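PDB 6EUG: beta-glucanase from Bacteroides thetaiotaomicron, which probably hydrolyses beta-1,3-galactosidic linkages of arabinogalactan, using the family 43 glycoside hydrolase part of a longer protein that also carries a family 16 domain. Local coordinates for residues A[200-205]-A[253-258]; A[215-220]-A[225-230]; A[237-242]-A[296-301]. One frame throughout, in Å; residues are numbered along the deposited sequence. Where two conformers were deposited one is given.

Contact 1. Residues A[200-205]-A[253-258]; sequences MFVKRD and YIRIFP
V202 carries the whole helix side of this contact, reaching the strand with its two methyl groups, each of which has its own partner. CG2 meets R255 from the opposite direction, coming within 3.4 Å of R255 NE and 3.8 Å of R255 CD. It stands oblique to the guanidinium, on the stretch where the aliphatic chain gives way to the flat group. CG1 slides past Y253 and ends 4.1 Å from Y253 OH. With chi1 at 178°, CG1 lies anti to the backbone N and CG2 beside that N, which lets the methyls meet two alternate residues of the strand, Y253 and R255, whose side chains leave the same face. No hydrogen bond crosses between the segments.

Strand 252-256 is the outermost of four in one blade of the family 43 five-bladed beta-propeller, and helix 200-205 belongs to the polypeptide that leads into the innermost strand of that blade. The contact thus sets a helix against the blade's outer rim.

Polar partners come from the surroundings. R255 bends at chi3 (-74°), and its NH2 makes a salt bridge to E232 and a bond to the carbonyl of I196, while NH1 takes the carbonyl of A197. The buried guanidinium is therefore tied to the end of helix 190-197, next to where V202 touches it. Y253 OH is hydrogen-bonded to the carbonyl of A165.

Within 200-205, R204 grips D205 side-on. Its NE lies 2.9 Å from D205 OD1, approaching from above the carboxylate plane; its NH2 lies 3.0 Å from D205 OD2 on the syn side, in a nearly straight bond (176°). The same guanidinium spreads over a face of the F201 ring, with R204 NH1 above the ring centre, and a salt bridge from NH1 to D233 adds another tie.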
loop_
_atom_site.group_PDB
_atom_site.type_symbol
_atom_site.label_atom_id
_atom_site.label_comp_id
_atom_site.label_asym_id
_atom_site.label_seq_id
_atom_site.Cartn_x
_atom_site.Cartn_y
_atom_site.Cartn_z
ATOM N N MET A 200 -20.767 -0.589 -11.477
ATOM C CA MET A 200 -21.490 0.663 -11.328
ATOM C C MET A 200 -20.584 1.826 -10.930
ATOM O O MET A 200 -20.695 2.905 -11.480
ATOM C CB MET A 200 -22.626 0.486 -10.309
ATOM C CG MET A 200 -23.425 1.750 -10.015
ATOM S SD MET A 200 -24.963 1.510 -9.075
ATOM C CE MET A 200 -24.320 0.989 -7.493
ATOM N N PHE A 201 -19.708 1.601 -9.956
ATOM C CA PHE A 201 -18.793 2.709 -9.530
ATOM C C PHE A 201 -17.627 2.944 -10.486
ATOM O O PHE A 201 -17.040 4.067 -10.511
ATOM C CB PHE A 201 -18.316 2.520 -8.056
ATOM C CG PHE A 201 -19.368 2.838 -6.984
ATOM C CD1 PHE A 201 -20.641 3.354 -7.276
ATOM C CD2 PHE A 201 -19.062 2.607 -5.651
ATOM C CE1 PHE A 201 -21.557 3.621 -6.243
ATOM C CE2 PHE A 201 -19.963 2.876 -4.623
ATOM C CZ PHE A 201 -21.207 3.383 -4.918
ATOM N N VAL A 202 -17.246 1.930 -11.264
ATOM C CA VAL A 202 -16.309 2.163 -12.355
ATOM C C VAL A 202 -16.891 3.183 -13.363
ATOM O O VAL A 202 -16.216 4.173 -13.729
ATOM C CB VAL A 202 -15.923 0.857 -13.095
ATOM C CG1 VAL A 202 -14.984 1.141 -14.266
ATOM C CG2 VAL A 202 -15.268 -0.159 -12.147
ATOM N N LYS A 203 -18.127 2.949 -13.793
ATOM C CA LYS A 203 -18.820 3.866 -14.742
ATOM C C LYS A 203 -19.000 5.276 -14.129
ATOM O O LYS A 203 -18.760 6.274 -14.803
ATOM C CB LYS A 203 -20.172 3.251 -15.187
ATOM N N ARG A 204 -19.353 5.343 -12.840
ATOM C CA ARG A 204 -19.505 6.605 -12.114
ATOM C C ARG A 204 -18.219 7.427 -12.191
ATOM O O ARG A 204 -18.258 8.631 -12.431
ATOM C CB ARG A 204 -19.847 6.333 -10.652
ATOM C CG ARG A 204 -20.204 7.554 -9.812
ATOM C CD ARG A 204 -20.157 7.258 -8.320
ATOM N NE ARG A 204 -18.822 6.827 -7.857
ATOM C CZ ARG A 204 -18.528 6.394 -6.627
ATOM N NH1 ARG A 204 -19.461 6.321 -5.675
ATOM N NH2 ARG A 204 -17.275 6.045 -6.329
ATOM N N ASP A 205 -17.083 6.763 -12.000
ATOM C CA ASP A 205 -15.818 7.468 -11.872
ATOM C C ASP A 205 -15.020 7.520 -13.173
ATOM O O ASP A 205 -13.916 8.079 -13.184
ATOM C CB ASP A 205 -14.985 6.785 -10.776
ATOM C CG ASP A 205 -15.586 6.952 -9.373
ATOM O OD1 ASP A 205 -16.406 7.897 -9.164
ATOM O OD2 ASP A 205 -15.209 6.142 -8.466
ATOM N N TYR A 253 -5.210 -1.678 -17.037
ATOM C CA TYR A 253 -5.486 -2.063 -15.646
ATOM C C TYR A 253 -6.572 -3.113 -15.545
ATOM O O TYR A 253 -7.383 -3.237 -16.471
ATOM C CB TYR A 253 -5.874 -0.870 -14.763
ATOM C CG TYR A 253 -7.261 -0.221 -14.932
ATOM C CD1 TYR A 253 -7.554 0.578 -16.035
ATOM C CD2 TYR A 253 -8.259 -0.354 -13.928
ATOM C CE1 TYR A 253 -8.790 1.206 -16.165
ATOM C CE2 TYR A 253 -9.502 0.266 -14.045
ATOM C CZ TYR A 253 -9.777 1.058 -15.155
ATOM O OH TYR A 253 -11.024 1.676 -15.258
ATOM N N ILE A 254 -6.597 -3.818 -14.400
ATOM C CA ILE A 254 -7.670 -4.780 -14.070
ATOM C C ILE A 254 -8.342 -4.405 -12.722
ATOM O O ILE A 254 -7.780 -3.646 -11.910
ATOM C CB ILE A 254 -7.200 -6.255 -14.060
ATOM C CG1 ILE A 254 -6.175 -6.547 -12.929
ATOM C CG2 ILE A 254 -6.689 -6.632 -15.441
ATOM C CD1 ILE A 254 -5.883 -8.014 -12.652
ATOM N N ARG A 255 -9.520 -4.975 -12.486
ATOM C CA ARG A 255 -10.226 -4.849 -11.211
ATOM C C ARG A 255 -10.508 -6.268 -10.680
ATOM O O ARG A 255 -10.878 -7.172 -11.449
ATOM C CB ARG A 255 -11.506 -3.997 -11.368
ATOM C CG ARG A 255 -12.643 -4.597 -12.188
ATOM C CD ARG A 255 -13.777 -3.601 -12.416
ATOM N NE ARG A 255 -14.623 -3.349 -11.238
ATOM C CZ ARG A 255 -15.762 -3.974 -10.944
ATOM N NH1 ARG A 255 -16.246 -4.932 -11.721
ATOM N NH2 ARG A 255 -16.451 -3.587 -9.862
ATOM N N ILE A 256 -10.303 -6.471 -9.381
ATOM C CA ILE A 256 -10.430 -7.788 -8.768
ATOM C C ILE A 256 -11.153 -7.704 -7.428
ATOM O O ILE A 256 -11.135 -6.669 -6.732
ATOM C CB ILE A 256 -9.067 -8.517 -8.595
ATOM C CG1 ILE A 256 -8.064 -7.655 -7.778
ATOM C CG2 ILE A 256 -8.473 -8.889 -9.960
ATOM C CD1 ILE A 256 -6.786 -8.396 -7.399
ATOM N N PHE A 257 -11.825 -8.797 -7.076
ATOM C CA PHE A 257 -12.602 -8.880 -5.819
ATOM C C PHE A 257 -13.570 -7.738 -5.603
ATOM O O PHE A 257 -13.568 -7.102 -4.530
ATOM C CB PHE A 257 -11.695 -9.150 -4.564
ATOM C CG PHE A 257 -10.802 -10.338 -4.754
ATOM C CD1 PHE A 257 -11.367 -11.615 -4.736
ATOM C CD2 PHE A 257 -9.441 -10.192 -5.040
ATOM C CE1 PHE A 257 -10.593 -12.734 -5.021
ATOM C CE2 PHE A 257 -8.666 -11.314 -5.319
ATOM C CZ PHE A 257 -9.263 -12.590 -5.319
ATOM N N PRO A 258 -14.444 -7.479 -6.600
ATOM C CA PRO A 258 -15.385 -6.390 -6.413
ATOM C C PRO A 258 -16.381 -6.600 -5.272
ATOM O O PRO A 258 -17.051 -7.643 -5.176
ATOM C CB PRO A 258 -16.067 -6.257 -7.769
ATOM C CG PRO A 258 -15.876 -7.577 -8.448
ATOM C CD PRO A 258 -14.568 -8.108 -7.920
#

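Contact 2. Residues A[215-220]-A[225-230]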
loop_
_atom_site.group_PDB
_atom_site.type_symbol
_atom_site.label_atom_id
_atom_site.label_comp_id
_atom_site.label_asym_id
_atom_site.label_seq_id
_atom_site.Cartn_x
_atom_site.Cartn_y
_atom_site.Cartn_z
ATOM N N MET A 215 -2.680 1.744 -0.896
ATOM C CA MET A 215 -1.906 1.371 -2.102
ATOM C C MET A 215 -0.531 0.779 -1.826
ATOM O O MET A 215 0.037 0.918 -0.734
ATOM C CB MET A 215 -1.748 2.599 -3.025
ATOM C CG MET A 215 -1.094 3.838 -2.401
ATOM S SD MET A 215 0.047 4.795 -3.431
ATOM C CE MET A 215 1.457 3.667 -3.390
ATOM N N THR A 216 0.010 0.116 -2.865
ATOM C CA THR A 216 1.380 -0.267 -2.897
ATOM C C THR A 216 1.903 -0.280 -4.338
ATOM O O THR A 216 1.172 0.083 -5.285
ATOM C CB THR A 216 1.618 -1.588 -2.160
ATOM O OG1 THR A 216 3.022 -1.767 -1.911
ATOM C CG2 THR A 216 1.048 -2.810 -2.933
ATOM N N LEU A 217 3.183 -0.625 -4.450
ATOM C CA LEU A 217 3.917 -0.731 -5.737
ATOM C C LEU A 217 4.626 -2.053 -5.839
ATOM O O LEU A 217 5.059 -2.604 -4.814
ATOM C CB LEU A 217 4.974 0.387 -5.866
ATOM C CG LEU A 217 4.515 1.851 -5.839
ATOM C CD1 LEU A 217 5.701 2.843 -5.790
ATOM C CD2 LEU A 217 3.603 2.197 -7.013
ATOM N N PHE A 218 4.823 -2.527 -7.073
ATOM C CA PHE A 218 5.624 -3.738 -7.304
ATOM C C PHE A 218 6.361 -3.653 -8.630
ATOM O O PHE A 218 5.736 -3.353 -9.648
ATOM C CB PHE A 218 4.770 -5.028 -7.277
ATOM C CG PHE A 218 5.604 -6.299 -7.340
ATOM C CD1 PHE A 218 6.323 -6.725 -6.232
ATOM C CD2 PHE A 218 5.702 -7.031 -8.502
ATOM C CE1 PHE A 218 7.108 -7.861 -6.283
ATOM C CE2 PHE A 218 6.486 -8.177 -8.562
ATOM C CZ PHE A 218 7.191 -8.598 -7.456
ATOM N N VAL A 219 7.680 -3.887 -8.593
ATOM C CA VAL A 219 8.500 -4.002 -9.811
ATOM C C VAL A 219 8.665 -5.491 -10.205
ATOM O O VAL A 219 9.251 -6.313 -9.461
ATOM C CB VAL A 219 9.908 -3.358 -9.664
ATOM C CG1 VAL A 219 10.691 -3.488 -10.989
ATOM C CG2 VAL A 219 9.828 -1.900 -9.247
ATOM N N ASP A 220 8.153 -5.822 -11.368
ATOM C CA ASP A 220 8.182 -7.210 -11.863
ATOM C C ASP A 220 9.531 -7.547 -12.529
ATOM O O ASP A 220 10.413 -6.676 -12.707
ATOM C CB ASP A 220 6.997 -7.408 -12.813
ATOM C CG ASP A 220 6.462 -8.840 -12.846
ATOM O OD1 ASP A 220 7.017 -9.762 -12.207
ATOM O OD2 ASP A 220 5.508 -9.044 -13.621
ATOM N N ALA A 225 6.577 -1.916 -13.797
ATOM C CA ALA A 225 6.070 -1.621 -12.445
ATOM C C ALA A 225 4.539 -1.491 -12.433
ATOM O O ALA A 225 3.946 -1.056 -13.417
ATOM C CB ALA A 225 6.722 -0.356 -11.885
ATOM N N TYR A 226 3.938 -1.836 -11.283
ATOM C CA TYR A 226 2.498 -1.832 -11.073
ATOM C C TYR A 226 2.118 -1.069 -9.802
ATOM O O TYR A 226 2.781 -1.211 -8.749
ATOM C CB TYR A 226 1.895 -3.264 -11.016
ATOM C CG TYR A 226 2.162 -4.032 -12.322
ATOM C CD1 TYR A 226 3.351 -4.721 -12.521
ATOM C CD2 TYR A 226 1.216 -4.040 -13.369
ATOM C CE1 TYR A 226 3.614 -5.369 -13.727
ATOM C CE2 TYR A 226 1.480 -4.683 -14.553
ATOM C CZ TYR A 226 2.669 -5.356 -14.724
ATOM O OH TYR A 226 2.889 -5.993 -15.911
ATOM N N HIS A 227 1.040 -0.304 -9.935
ATOM C CA HIS A 227 0.363 0.445 -8.839
ATOM C C HIS A 227 -0.923 -0.346 -8.460
ATOM O O HIS A 227 -1.828 -0.528 -9.293
ATOM C CB HIS A 227 0.089 1.875 -9.303
ATOM C CG HIS A 227 -0.679 2.735 -8.332
ATOM N ND1 HIS A 227 -1.590 3.687 -8.746
ATOM C CD2 HIS A 227 -0.673 2.780 -6.982
ATOM C CE1 HIS A 227 -2.103 4.286 -7.681
ATOM N NE2 HIS A 227 -1.565 3.745 -6.598
ATOM N N ILE A 228 -0.961 -0.816 -7.216
ATOM C CA ILE A 228 -2.014 -1.693 -6.690
ATOM C C ILE A 228 -2.761 -0.860 -5.640
ATOM O O ILE A 228 -2.130 -0.336 -4.721
ATOM C CB ILE A 228 -1.449 -2.969 -6.064
ATOM C CG1 ILE A 228 -0.743 -3.813 -7.157
ATOM C CG2 ILE A 228 -2.583 -3.812 -5.479
ATOM C CD1 ILE A 228 0.223 -4.844 -6.678
ATOM N N TYR A 229 -4.066 -0.704 -5.775
ATOM C CA TYR A 229 -4.802 0.203 -4.856
ATOM C C TYR A 229 -6.256 -0.162 -4.591
ATOM O O TYR A 229 -6.901 -0.792 -5.425
ATOM C CB TYR A 229 -4.705 1.664 -5.366
ATOM C CG TYR A 229 -5.212 1.814 -6.815
ATOM C CD1 TYR A 229 -4.371 1.522 -7.917
ATOM C CD2 TYR A 229 -6.555 2.158 -7.094
ATOM C CE1 TYR A 229 -4.844 1.622 -9.212
ATOM C CE2 TYR A 229 -7.028 2.262 -8.391
ATOM C CZ TYR A 229 -6.189 1.944 -9.456
ATOM O OH TYR A 229 -6.676 2.003 -10.742
ATOM N N SER A 230 -6.757 0.270 -3.424
ATOM C CA SER A 230 -8.158 0.136 -3.078
ATOM C C SER A 230 -8.939 1.260 -3.804
ATOM O O SER A 230 -8.619 2.441 -3.676
ATOM C CB SER A 230 -8.357 0.199 -1.557
ATOM O OG SER A 230 -7.602 -0.809 -0.889
HETATM O O HOH W 1 4.801 -7.818 -15.956
#
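The H227 imidazole has T216 O at its edge, in the ring plane, and Y229 CD1 over one face, 3.5 Å above the plane. M215 crosses H227 at about a right angle and brings SD to 3.7 Å from H227 NE2, an oblique sulfur-aromatic approach. H227 ND1 is hydrogen-bonded to H249. The Y226 ring has F218 O and D220 CB at its edge, near its plane. A water joins D220 to Y226: it donates to D220 OD2 (2.7 Å) and accepts from Y226 OH (2.6 Å), while Y274 also bonds that carboxylate oxygen.

Beside I228 lies T216, pointing the same way, with T216 CG2 4.0 Å from I228 CB. The backbones exchange two reciprocal pairs of bonds: T216 with I228, where I228 N to T216 O is 3.0 Å and nearly straight (175°), and F218 with Y226, where Y226 N to F218 O is 2.9 Å. M215 with Y229, L217 with H227 and V219 with A225 are the non-hydrogen-bonded pairs, their side chains on the other face from T216 and F218.

This antiparallel hairpin is the inner half of a four-stranded blade in the family 43 beta-propeller.

Contact 3. Residues A[237-242]-A[296-301]; sequences LQIAEL and SMLGEW
I239 is the single bump that strand 237-242 pushes into loop 296-301, and M297, L298 and W301 form the hollow that receives it. This is packing between blades of the family 43 five-bladed beta-propeller: the strand is third in its four-stranded blade, and the loop joins the last two strands, 290-294 and 302-304, of the blade that follows in the chain.

The two branches of I239 fill different parts of the hollow. CG2, held anti to the backbone N, goes in between L298 and M297, 3.8 Å from L298 CD2 and 4.0 Å from M297 SD. L298 slides past I239 in the opposite direction, so its CD2 comes up alongside the strand and also rests 3.9 Å from I239 O. M297 is folded at chi2 and chi3, which brings its sulfur to the same methyl, the two side chains crossing at a slant; M297 also touches Y226 of the neighbouring strand. The longer branch of I239 is extended (chi2 -178°) and carries CD1 to W301. The I239 and W301 side chains cross at about a right angle, and CD1 sits oblique to the indole, 3.7 Å from W301 NE1 and 3.9 Å from W301 CE2.

Two bonds lie within the loop itself. S296 to G299 make a type I beta turn, with G299 N hydrogen-bonded to S296 O at 3.1 Å, and the turn presents M297 and L298 to the strand. L292, A294 and F257 pack on W301, while K252 touches L298. The indole is tied to the turn through its own N-H: W301 NE1 donates to M297 O at 3.1 Å, with the oxygen in the ring plane but the donor 41° above the carbonyl plane.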
loop_
_atom_site.group_PDB
_atom_site.type_symbol
_atom_site.label_atom_id
_atom_site.label_comp_id
_atom_site.label_asym_id
_atom_site.label_seq_id
_atom_site.Cartn_x
_atom_site.Cartn_y
_atom_site.Cartn_z
ATOM N N LEU A 237 -10.362 -3.905 -5.440
ATOM C CA LEU A 237 -8.930 -3.656 -5.723
ATOM C C LEU A 237 -8.718 -3.441 -7.229
ATOM O O LEU A 237 -9.370 -4.099 -8.039
ATOM C CB LEU A 237 -8.046 -4.819 -5.318
ATOM C CG LEU A 237 -7.767 -5.025 -3.841
ATOM C CD1 LEU A 237 -7.116 -6.379 -3.680
ATOM C CD2 LEU A 237 -6.861 -3.911 -3.302
ATOM N N GLN A 238 -7.813 -2.513 -7.579
ATOM C CA GLN A 238 -7.366 -2.358 -8.975
ATOM C C GLN A 238 -5.843 -2.468 -9.081
ATOM O O GLN A 238 -5.128 -2.124 -8.120
ATOM C CB GLN A 238 -7.916 -1.064 -9.611
ATOM C CG GLN A 238 -9.436 -1.066 -9.784
ATOM C CD GLN A 238 -10.008 0.233 -10.356
ATOM O OE1 GLN A 238 -9.243 1.133 -10.750
ATOM N NE2 GLN A 238 -11.362 0.355 -10.386
ATOM N N ILE A 239 -5.362 -3.013 -10.224
ATOM C CA ILE A 239 -3.929 -3.179 -10.521
ATOM C C ILE A 239 -3.688 -2.502 -11.855
ATOM O O ILE A 239 -4.282 -2.931 -12.851
ATOM C CB ILE A 239 -3.512 -4.660 -10.619
ATOM C CG1 ILE A 239 -3.915 -5.403 -9.336
ATOM C CG2 ILE A 239 -2.015 -4.786 -10.906
ATOM C CD1 ILE A 239 -3.508 -6.875 -9.277
ATOM N N ALA A 240 -2.839 -1.462 -11.850
ATOM C CA ALA A 240 -2.585 -0.587 -13.021
ATOM C C ALA A 240 -1.101 -0.567 -13.413
ATOM O O ALA A 240 -0.226 -0.264 -12.592
ATOM C CB ALA A 240 -3.057 0.828 -12.731
ATOM N N GLU A 241 -0.823 -0.867 -14.675
ATOM C CA GLU A 241 0.519 -0.743 -15.230
ATOM C C GLU A 241 1.042 0.717 -15.245
ATOM O O GLU A 241 0.334 1.631 -15.688
ATOM C CB GLU A 241 0.494 -1.314 -16.644
ATOM C CG GLU A 241 1.839 -1.378 -17.364
ATOM C CD GLU A 241 1.711 -1.721 -18.835
ATOM O OE1 GLU A 241 0.900 -1.065 -19.559
ATOM O OE2 GLU A 241 2.440 -2.634 -19.284
ATOM N N LEU A 242 2.298 0.909 -14.853
ATOM C CA LEU A 242 3.002 2.204 -14.968
ATOM C C LEU A 242 3.785 2.321 -16.298
ATOM O O LEU A 242 4.236 1.316 -16.879
ATOM C CB LEU A 242 3.950 2.388 -13.780
ATOM C CG LEU A 242 3.255 2.473 -12.405
ATOM C CD1 LEU A 242 4.294 2.743 -11.329
ATOM C CD2 LEU A 242 2.139 3.516 -12.343
ATOM N N SER A 296 -0.249 -14.679 -13.166
ATOM C CA SER A 296 0.139 -13.539 -14.024
ATOM C C SER A 296 -0.432 -12.285 -13.353
ATOM O O SER A 296 -1.535 -12.332 -12.804
ATOM C CB SER A 296 -0.413 -13.683 -15.441
ATOM O OG SER A 296 0.033 -12.620 -16.288
ATOM N N MET A 297 0.324 -11.183 -13.360
ATOM C CA MET A 297 -0.073 -9.991 -12.626
ATOM C C MET A 297 -1.438 -9.460 -13.055
ATOM O O MET A 297 -2.250 -9.086 -12.172
ATOM C CB MET A 297 0.990 -8.871 -12.778
ATOM C CG MET A 297 0.704 -7.557 -12.043
ATOM S SD MET A 297 0.686 -7.692 -10.242
ATOM C CE MET A 297 2.416 -7.491 -9.882
ATOM N N LEU A 298 -1.674 -9.391 -14.365
ATOM C CA LEU A 298 -2.953 -8.905 -14.903
ATOM C C LEU A 298 -3.928 -10.039 -15.294
ATOM O O LEU A 298 -4.914 -9.809 -16.033
ATOM C CB LEU A 298 -2.776 -7.910 -16.055
ATOM C CG LEU A 298 -1.909 -6.682 -15.719
ATOM C CD1 LEU A 298 -1.798 -5.765 -16.912
ATOM C CD2 LEU A 298 -2.496 -5.906 -14.553
ATOM N N GLY A 299 -3.691 -11.232 -14.769
ATOM C CA GLY A 299 -4.625 -12.364 -14.958
ATOM C C GLY A 299 -5.678 -12.481 -13.872
ATOM O O GLY A 299 -5.915 -11.538 -13.139
ATOM N N GLU A 300 -6.352 -13.631 -13.808
ATOM C CA GLU A 300 -7.306 -13.900 -12.750
ATOM C C GLU A 300 -6.672 -14.225 -11.414
ATOM O O GLU A 300 -5.704 -14.966 -11.339
ATOM C CB GLU A 300 -8.247 -15.046 -13.160
ATOM C CG GLU A 300 -9.211 -14.687 -14.276
ATOM C CD GLU A 300 -10.339 -13.746 -13.857
ATOM O OE1 GLU A 300 -10.596 -13.508 -12.633
ATOM O OE2 GLU A 300 -10.993 -13.242 -14.796
ATOM N N TRP A 301 -7.218 -13.631 -10.346
ATOM C CA TRP A 301 -6.786 -13.853 -8.963
ATOM C C TRP A 301 -7.813 -14.703 -8.154
ATOM O O TRP A 301 -9.014 -14.708 -8.464
ATOM C CB TRP A 301 -6.553 -12.515 -8.247
ATOM C CG TRP A 301 -5.323 -11.700 -8.743
ATOM C CD1 TRP A 301 -5.144 -11.065 -9.952
ATOM C CD2 TRP A 301 -4.132 -11.506 -8.014
ATOM N NE1 TRP A 301 -3.891 -10.463 -9.991
ATOM C CE2 TRP A 301 -3.243 -10.753 -8.829
ATOM C CE3 TRP A 301 -3.687 -11.952 -6.750
ATOM C CZ2 TRP A 301 -1.965 -10.381 -8.385
ATOM C CZ3 TRP A 301 -2.426 -11.593 -6.329
ATOM C CH2 TRP A 301 -1.569 -10.830 -7.148
#

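All three contacts share the blade of strands 215-219, 225-231, 236-242 and 252-256, read from inside to outside: contact 2 joins its inner pair, contact 3 works from the third strand, and contact 1 lies on the outermost. Centres of contacts 2 and 3 are about 9 Å apart, those of 1 and 3 about 12 Å, and those of 1 and 2 about 17 Å. Strand pairing bridges them: I254 N lies 2.9 Å from I239 O, and H227 O lies 2.9 Å from A240 N. Contact 2 lies near the ligand: M215 follows the pocket residue D214, and its side chain is about 9 Å from the bound glucoimidazole.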